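Local coordinates for protein PlaB phospholipase (Legionella pneumophila, PDB 6ZTI) that is an alpha/beta-hydrolase phospholipase and virulence factor whose NAD(H)-mediated tetramerization controls its activity, at residues E178-D182 and Y183-A187; I443-I446 and L447-E451. All blocks are in the same frame, centred on the assembly; numbering follows the deposited sequence.

Interaction 1. Residues E178-D182 and Y183-A187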
ATOM      1  N   GLU B 178       5.062  29.658  -3.940  1.00 11.83           N
ATOM      2  CA  GLU B 178       5.878  30.360  -2.962  1.00 11.78           C
ATOM      3  C   GLU B 178       6.968  31.159  -3.658  1.00 10.74           C
ATOM      4  O   GLU B 178       7.246  32.302  -3.281  1.00 11.07           O
ATOM      5  CB  GLU B 178       6.468  29.372  -1.964  1.00  9.35           C
ATOM      6  CG  GLU B 178       7.419  30.030  -0.989  1.00 20.48           C
ATOM      7  CD  GLU B 178       7.799  29.141   0.180  1.00 25.80           C
ATOM      8  OE1 GLU B 178       7.762  27.900   0.030  1.00 27.21           O
ATOM      9  OE2 GLU B 178       8.133  29.693   1.250  1.00 30.15           O
ATOM     10  N   SER B 179       7.586  30.582  -4.688  1.00 14.66           N
ATOM     11  CA  SER B 179       8.504  31.362  -5.511  1.00 15.91           C
ATOM     12  C   SER B 179       7.830  32.630  -6.023  1.00 16.09           C
ATOM     13  O   SER B 179       8.421  33.716  -5.989  1.00 15.66           O
ATOM     14  CB  SER B 179       9.007  30.520  -6.685  1.00 13.35           C
ATOM     15  OG  SER B 179      10.059  31.177  -7.377  1.00 15.04           O
ATOM     16  N   TRP B 180       6.580  32.517  -6.484  1.00 13.59           N
ATOM     17  CA  TRP B 180       5.940  33.645  -7.149  1.00 10.50           C
ATOM     18  C   TRP B 180       5.588  34.759  -6.182  1.00 13.68           C
ATOM     19  O   TRP B 180       5.270  35.865  -6.635  1.00 12.12           O
ATOM     20  CB  TRP B 180       4.704  33.175  -7.922  1.00 10.30           C
ATOM     21  CG  TRP B 180       5.033  32.932  -9.364  1.00  9.50           C
ATOM     22  CD1 TRP B 180       5.751  31.890  -9.872  1.00 10.45           C
ATOM     23  CD2 TRP B 180       4.687  33.765 -10.484  1.00 11.24           C
ATOM     24  NE1 TRP B 180       5.865  32.015 -11.232  1.00 12.12           N
ATOM     25  CE2 TRP B 180       5.231  33.163 -11.633  1.00 11.25           C
ATOM     26  CE3 TRP B 180       3.976  34.960 -10.622  1.00 12.26           C
ATOM     27  CZ2 TRP B 180       5.077  33.707 -12.906  1.00 12.95           C
ATOM     28  CZ3 TRP B 180       3.819  35.503 -11.896  1.00 10.93           C
ATOM     29  CH2 TRP B 180       4.368  34.879 -13.016  1.00 11.49           C
ATOM     30  N   LEU B 181       5.664  34.510  -4.870  1.00 16.05           N
ATOM     31  CA  LEU B 181       5.513  35.594  -3.907  1.00 17.33           C
ATOM     32  C   LEU B 181       6.508  36.723  -4.159  1.00 20.03           C
ATOM     33  O   LEU B 181       6.203  37.888  -3.882  1.00 25.54           O
ATOM     34  CB  LEU B 181       5.669  35.059  -2.481  1.00 12.26           C
ATOM     35  CG  LEU B 181       4.494  34.187  -2.046  1.00 16.81           C
ATOM     36  CD1 LEU B 181       4.856  33.334  -0.870  1.00 15.30           C
ATOM     37  CD2 LEU B 181       3.275  35.053  -1.706  1.00 18.05           C
ATOM     38  N   ASP B 182       7.688  36.410  -4.687  1.00 18.44           N
ATOM     39  CA  ASP B 182       8.741  37.400  -4.886  1.00 24.73           C
ATOM     40  C   ASP B 182       8.675  38.104  -6.240  1.00 22.24           C
ATOM     41  O   ASP B 182       9.491  38.993  -6.500  1.00 25.92           O
ATOM     42  CB  ASP B 182      10.116  36.733  -4.738  1.00 31.86           C
ATOM     43  CG  ASP B 182      10.279  36.037  -3.406  1.00 45.35           C
ATOM     44  OD1 ASP B 182       9.947  36.655  -2.371  1.00 57.50           O
ATOM     45  OD2 ASP B 182      10.725  34.869  -3.396  1.00 65.56           O
ATOM     46  N   TYR B 183       7.742  37.734  -7.109  1.00 17.71           N
ATOM     47  CA  TYR B 183       7.681  38.323  -8.441  1.00 15.68           C
ATOM     48  C   TYR B 183       7.060  39.718  -8.401  1.00 15.89           C
ATOM     49  O   TYR B 183       6.148  39.997  -7.612  1.00 17.15           O
ATOM     50  CB  TYR B 183       6.844  37.451  -9.372  1.00 16.24           C
ATOM     51  CG  TYR B 183       7.531  36.224  -9.949  1.00 12.81           C
ATOM     52  CD1 TYR B 183       8.188  35.308  -9.139  1.00 13.83           C
ATOM     53  CD2 TYR B 183       7.488  35.974 -11.321  1.00  9.77           C
ATOM     54  CE1 TYR B 183       8.790  34.171  -9.683  1.00 11.60           C
ATOM     55  CE2 TYR B 183       8.075  34.852 -11.866  1.00 15.37           C
ATOM     56  CZ  TYR B 183       8.723  33.963 -11.047  1.00 14.41           C
ATOM     57  OH  TYR B 183       9.297  32.870 -11.616  1.00 16.52           O
ATOM     58  N   ASP B 184       7.551  40.598  -9.282  1.00 11.76           N
ATOM     59  CA  ASP B 184       6.879  41.864  -9.606  1.00 13.82           C
ATOM     60  C   ASP B 184       6.881  41.969 -11.125  1.00 10.46           C
ATOM     61  O   ASP B 184       7.757  42.599 -11.723  1.00 15.14           O
ATOM     62  CB  ASP B 184       7.527  43.073  -8.964  1.00 12.74           C
ATOM     63  CG  ASP B 184       6.580  44.281  -8.917  1.00  9.98           C
ATOM     64  OD1 ASP B 184       5.619  44.327  -9.714  1.00 15.44           O
ATOM     65  OD2 ASP B 184       6.781  45.189  -8.085  1.00 20.09           O
ATOM     66  N   CYS B 185       5.888  41.332 -11.745  1.00 10.93           N
ATOM     67  CA  CYS B 185       5.782  41.354 -13.198  1.00 13.28           C
ATOM     68  C   CYS B 185       5.612  42.779 -13.705  1.00 11.46           C
ATOM     69  O   CYS B 185       6.345  43.229 -14.593  1.00 10.50           O
ATOM     70  CB  CYS B 185       4.607  40.482 -13.649  1.00 18.59           C
ATOM     71  SG  CYS B 185       4.751  38.720 -13.263  1.00 16.04           S
ATOM     72  N   THR B 186       4.654  43.511 -13.136  1.00  9.71           N
ATOM     73  CA  THR B 186       4.364  44.849 -13.626  1.00 11.46           C
ATOM     74  C   THR B 186       5.611  45.725 -13.629  1.00 11.06           C
ATOM     75  O   THR B 186       5.867  46.443 -14.597  1.00 12.38           O
ATOM     76  CB  THR B 186       3.260  45.469 -12.785  1.00 13.03           C
ATOM     77  OG1 THR B 186       2.159  44.561 -12.746  1.00 15.80           O
ATOM     78  CG2 THR B 186       2.803  46.767 -13.393  1.00 18.03           C
ATOM     79  N   ALA B 187       6.412  45.660 -12.567  1.00 13.84           N
ATOM     80  CA  ALA B 187       7.596  46.497 -12.492  1.00 13.67           C
ATOM     81  C   ALA B 187       8.608  46.147 -13.565  1.00 13.39           C
ATOM     82  O   ALA B 187       9.423  47.002 -13.934  1.00 13.80           O
ATOM     83  CB  ALA B 187       8.233  46.360 -11.116  1.00 16.65           C
TER
HETATM   84  O   HOH W   1       4.222  38.604  -6.589  1.00 11.04           O
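Trp180 and Tyr183 stack on each other in the turn that follows helix 171-180, a type I beta turn running from Trp180 to Tyr183 that leads the chain toward strand 191-197 of the parallel alpha/beta-hydrolase sheet. The phenol ring lies against the pyrrole half of the indole in a face-to-face stack, with centroids 3.7 Å apart and planes only 14° from parallel. The two CE2 atoms, each lying over the rim region of the other ring, come within 3.3 Å (Trp180 CE2 to Tyr183 CE2). The indole reaches this position through a chi1 of -96°, well away from a staggered value. Arg107 makes a cation-pi contact with Trp180.

A backbone bond closes the turn: Tyr183 N donates to Trp180 O over 3.1 Å, nearly straight at 164°. Water 1 lies within hydrogen-bonding distance of both Trp180 O and Tyr183 O and bridges the two carbonyls of the residues whose rings stack, though it has more acceptors in reach than protons.

Polar side-chain ends are anchored on the helix 102-114 side: Asp111 OD1 bonds to both Tyr183 OH and Ser179 OG, so the phenol is held at its hydroxyl as well as across its face. Further along, Asp184 OD1 accepts from Ala187 N in an Asx motif at the start of the 3-10 segment. The sulfur contact completes the cluster: Cys185 SG reaches the benzene half of the indole obliquely, 3.6 Å from Trp180 CZ3.

Interaction 2. Residues I443-I446 and L447-E451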
ATOM      1  N   ILE B 443      -8.293  44.837   8.476  1.00 67.03           N
ATOM      2  CA  ILE B 443      -7.709  44.720   7.141  1.00 58.48           C
ATOM      3  C   ILE B 443      -6.535  43.752   7.126  1.00 52.88           C
ATOM      4  O   ILE B 443      -5.996  43.461   6.045  1.00 60.20           O
ATOM      5  CB  ILE B 443      -7.262  46.091   6.589  1.00 66.72           C
ATOM      6  CG1 ILE B 443      -6.092  46.655   7.401  1.00 73.91           C
ATOM      7  CG2 ILE B 443      -8.438  47.073   6.579  1.00 57.53           C
ATOM      8  CD1 ILE B 443      -5.698  48.077   7.015  1.00 78.17           C
ATOM      9  N   HIS B 444      -6.123  43.236   8.288  1.00 56.61           N
ATOM     10  CA  HIS B 444      -5.073  42.230   8.384  1.00 48.12           C
ATOM     11  C   HIS B 444      -5.630  40.807   8.378  1.00 40.86           C
ATOM     12  O   HIS B 444      -5.002  39.894   8.934  1.00 37.13           O
ATOM     13  CB  HIS B 444      -4.238  42.461   9.648  1.00 54.46           C
ATOM     14  CG  HIS B 444      -3.819  43.885   9.858  1.00 77.51           C
ATOM     15  ND1 HIS B 444      -4.013  44.873   8.915  1.00 79.38           N
ATOM     16  CD2 HIS B 444      -3.213  44.487  10.910  1.00 73.49           C
ATOM     17  CE1 HIS B 444      -3.548  46.020   9.377  1.00 66.23           C
ATOM     18  NE2 HIS B 444      -3.055  45.814  10.585  1.00 75.48           N
ATOM     19  N   LYS B 445      -6.793  40.590   7.766  1.00 28.64           N
ATOM     20  CA  LYS B 445      -7.453  39.294   7.838  1.00 20.21           C
ATOM     21  C   LYS B 445      -6.795  38.291   6.895  1.00 22.08           C
ATOM     22  O   LYS B 445      -6.187  38.656   5.886  1.00 28.22           O
ATOM     23  CB  LYS B 445      -8.935  39.436   7.511  1.00 26.71           C
ATOM     24  CG  LYS B 445      -9.239  40.085   6.185  1.00 25.32           C
ATOM     25  CD  LYS B 445     -10.668  40.626   6.174  1.00 33.61           C
ATOM     26  CE  LYS B 445     -11.538  39.898   5.173  1.00 28.92           C
ATOM     27  NZ  LYS B 445     -11.143  40.195   3.759  1.00 30.83           N
ATOM     28  N   ILE B 446      -6.925  37.005   7.236  1.00 14.51           N
ATOM     29  CA  ILE B 446      -6.280  35.952   6.464  1.00 17.97           C
ATOM     30  C   ILE B 446      -7.154  35.379   5.352  1.00 19.25           C
ATOM     31  O   ILE B 446      -6.632  34.666   4.478  1.00 18.03           O
ATOM     32  CB  ILE B 446      -5.834  34.819   7.405  1.00 21.82           C
ATOM     33  CG1 ILE B 446      -7.042  34.070   7.971  1.00 30.72           C
ATOM     34  CG2 ILE B 446      -5.002  35.387   8.547  1.00 39.93           C
ATOM     35  CD1 ILE B 446      -6.663  32.932   8.879  1.00 37.30           C
ATOM     36  N   LEU B 447      -8.459  35.651   5.362  1.00 10.93           N
ATOM     37  CA  LEU B 447      -9.383  35.179   4.342  1.00 12.13           C
ATOM     38  C   LEU B 447      -9.884  36.347   3.511  1.00 17.02           C
ATOM     39  O   LEU B 447     -10.232  37.402   4.051  1.00 17.54           O
ATOM     40  CB  LEU B 447     -10.610  34.487   4.933  1.00 13.78           C
ATOM     41  CG  LEU B 447     -10.432  33.212   5.719  1.00 15.47           C
ATOM     42  CD1 LEU B 447     -11.803  32.753   6.151  1.00 15.35           C
ATOM     43  CD2 LEU B 447      -9.727  32.160   4.897  1.00 10.20           C
ATOM     44  N   HIS B 448      -9.946  36.133   2.201  1.00 10.66           N
ATOM     45  CA  HIS B 448     -10.520  37.077   1.268  1.00  9.86           C
ATOM     46  C   HIS B 448     -11.384  36.301   0.289  1.00  8.91           C
ATOM     47  O   HIS B 448     -11.045  35.163  -0.072  1.00  7.23           O
ATOM     48  CB  HIS B 448      -9.450  37.844   0.496  1.00 11.37           C
ATOM     49  CG  HIS B 448      -8.495  38.581   1.372  1.00 14.50           C
ATOM     50  ND1 HIS B 448      -8.737  39.861   1.819  1.00 16.88           N
ATOM     51  CD2 HIS B 448      -7.301  38.216   1.893  1.00 18.58           C
ATOM     52  CE1 HIS B 448      -7.732  40.257   2.578  1.00 21.50           C
ATOM     53  NE2 HIS B 448      -6.843  39.279   2.633  1.00 23.68           N
ATOM     54  N   PRO B 449     -12.493  36.877  -0.153  1.00  7.45           N
ATOM     55  CA  PRO B 449     -13.299  36.199  -1.164  1.00  7.31           C
ATOM     56  C   PRO B 449     -12.514  36.040  -2.451  1.00 10.02           C
ATOM     57  O   PRO B 449     -11.718  36.901  -2.819  1.00  7.87           O
ATOM     58  CB  PRO B 449     -14.506  37.122  -1.336  1.00 10.98           C
ATOM     59  CG  PRO B 449     -14.003  38.491  -0.896  1.00  9.75           C
ATOM     60  CD  PRO B 449     -13.036  38.204   0.202  1.00 13.94           C
ATOM     61  N   ASN B 450     -12.741  34.916  -3.124  1.00  7.17           N
ATOM     62  CA  ASN B 450     -12.081  34.575  -4.379  1.00  9.81           C
ATOM     63  C   ASN B 450     -10.567  34.435  -4.245  1.00  8.44           C
ATOM     64  O   ASN B 450      -9.862  34.548  -5.243  1.00  8.08           O
ATOM     65  CB  ASN B 450     -12.382  35.595  -5.484  1.00  7.84           C
ATOM     66  CG  ASN B 450     -13.854  35.794  -5.692  1.00  7.63           C
ATOM     67  OD1 ASN B 450     -14.636  34.840  -5.673  1.00  7.25           O
ATOM     68  ND2 ASN B 450     -14.255  37.042  -5.827  1.00 10.76           N
ATOM     69  N   GLU B 451     -10.044  34.185  -3.040  1.00  9.49           N
ATOM     70  CA  GLU B 451      -8.607  34.016  -2.850  1.00  7.73           C
ATOM     71  C   GLU B 451      -8.289  32.718  -2.116  1.00  9.03           C
ATOM     72  O   GLU B 451      -9.062  32.238  -1.280  1.00  7.00           O
ATOM     73  CB  GLU B 451      -7.979  35.189  -2.076  1.00  8.06           C
ATOM     74  CG  GLU B 451      -7.970  36.494  -2.847  1.00 12.00           C
ATOM     75  CD  GLU B 451      -7.069  37.541  -2.220  1.00 20.85           C
ATOM     76  OE1 GLU B 451      -6.327  37.219  -1.260  1.00 16.30           O
ATOM     77  OE2 GLU B 451      -7.096  38.697  -2.691  1.00 18.82           O
TER
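The end of the Lys445 chain reaches Leu447 and His448 because a chi1 of 55° sets CG between the backbone N and the carbonyl carbon, and bends at chi3 and chi4 fold the aliphatic chain round to its amine. His448 answers with CG beside its own backbone N and anti to the carbonyl carbon, bringing its imidazole alongside the end of the Lys445 chain. The two side chains therefore meet at an angle, with the ammonium group oblique to the ring.

The evidence for a polar link is modest. Lys445 NZ donates a weak hydrogen bond to Leu447 O at 3.0 Å, and it also lies 3.1 Å from His448 ND1. His448 NE2 is 3.4 Å from Lys445 O, which lies off the same side of the ring plane as NZ; the amine and carbonyl of one residue thus flank the two ring nitrogens. The lysine methylenes add packing, CG coming within 3.9 Å of His448 CE1.

All of this occurs in the loop that joins strand 429-439 to strand 452-463, antiparallel neighbours in the mixed beta-sheet. The loop ends in a type II beta turn from His448 to Glu451, closed by Glu451 N donating to His448 O at 3.3 Å; Asn450, at phi/psi 62/22°, occupies the third position. Outside the loop, Ser341 OG bonds to His448 O, and Glu451 forms a salt bridge with Arg252.

The apolar part is carried by Ile446 and Leu447, both buried. Ile446 faces Phe415 and Met250, while Leu447 packs on Leu413 and on Tyr397 of helix 397-404. Between the two neighbours, Ile446 CG1 lies 4.2 Å from Leu447 CG, and Leu447 N is buried with no polar partner in the model.

How the interactions relate
Interaction 1 and interaction 2 are separate local arrangements, in series along the chain: their centres are 19 Å apart and their nearest atoms about 10 Å, without touching. Residues 178-187 run from the last part of helix 171-180 into the loop before strand 191-197 of the parallel sheet, whereas residues 443-451 connect two strands of the mixed sheet. Strands of the mixed sheet border both: 231-238 receives Leu181 of interaction 1, and 245-252, its antiparallel partner, receives Ile446 of interaction 2. Their relation to the nucleotide differs. Interaction 1 lies away from the nucleotide sites, while the Leu447 side chain is about 6 Å from that of Leu362, an NAD-binding residue, and about 11 Å from bound thio-NAD.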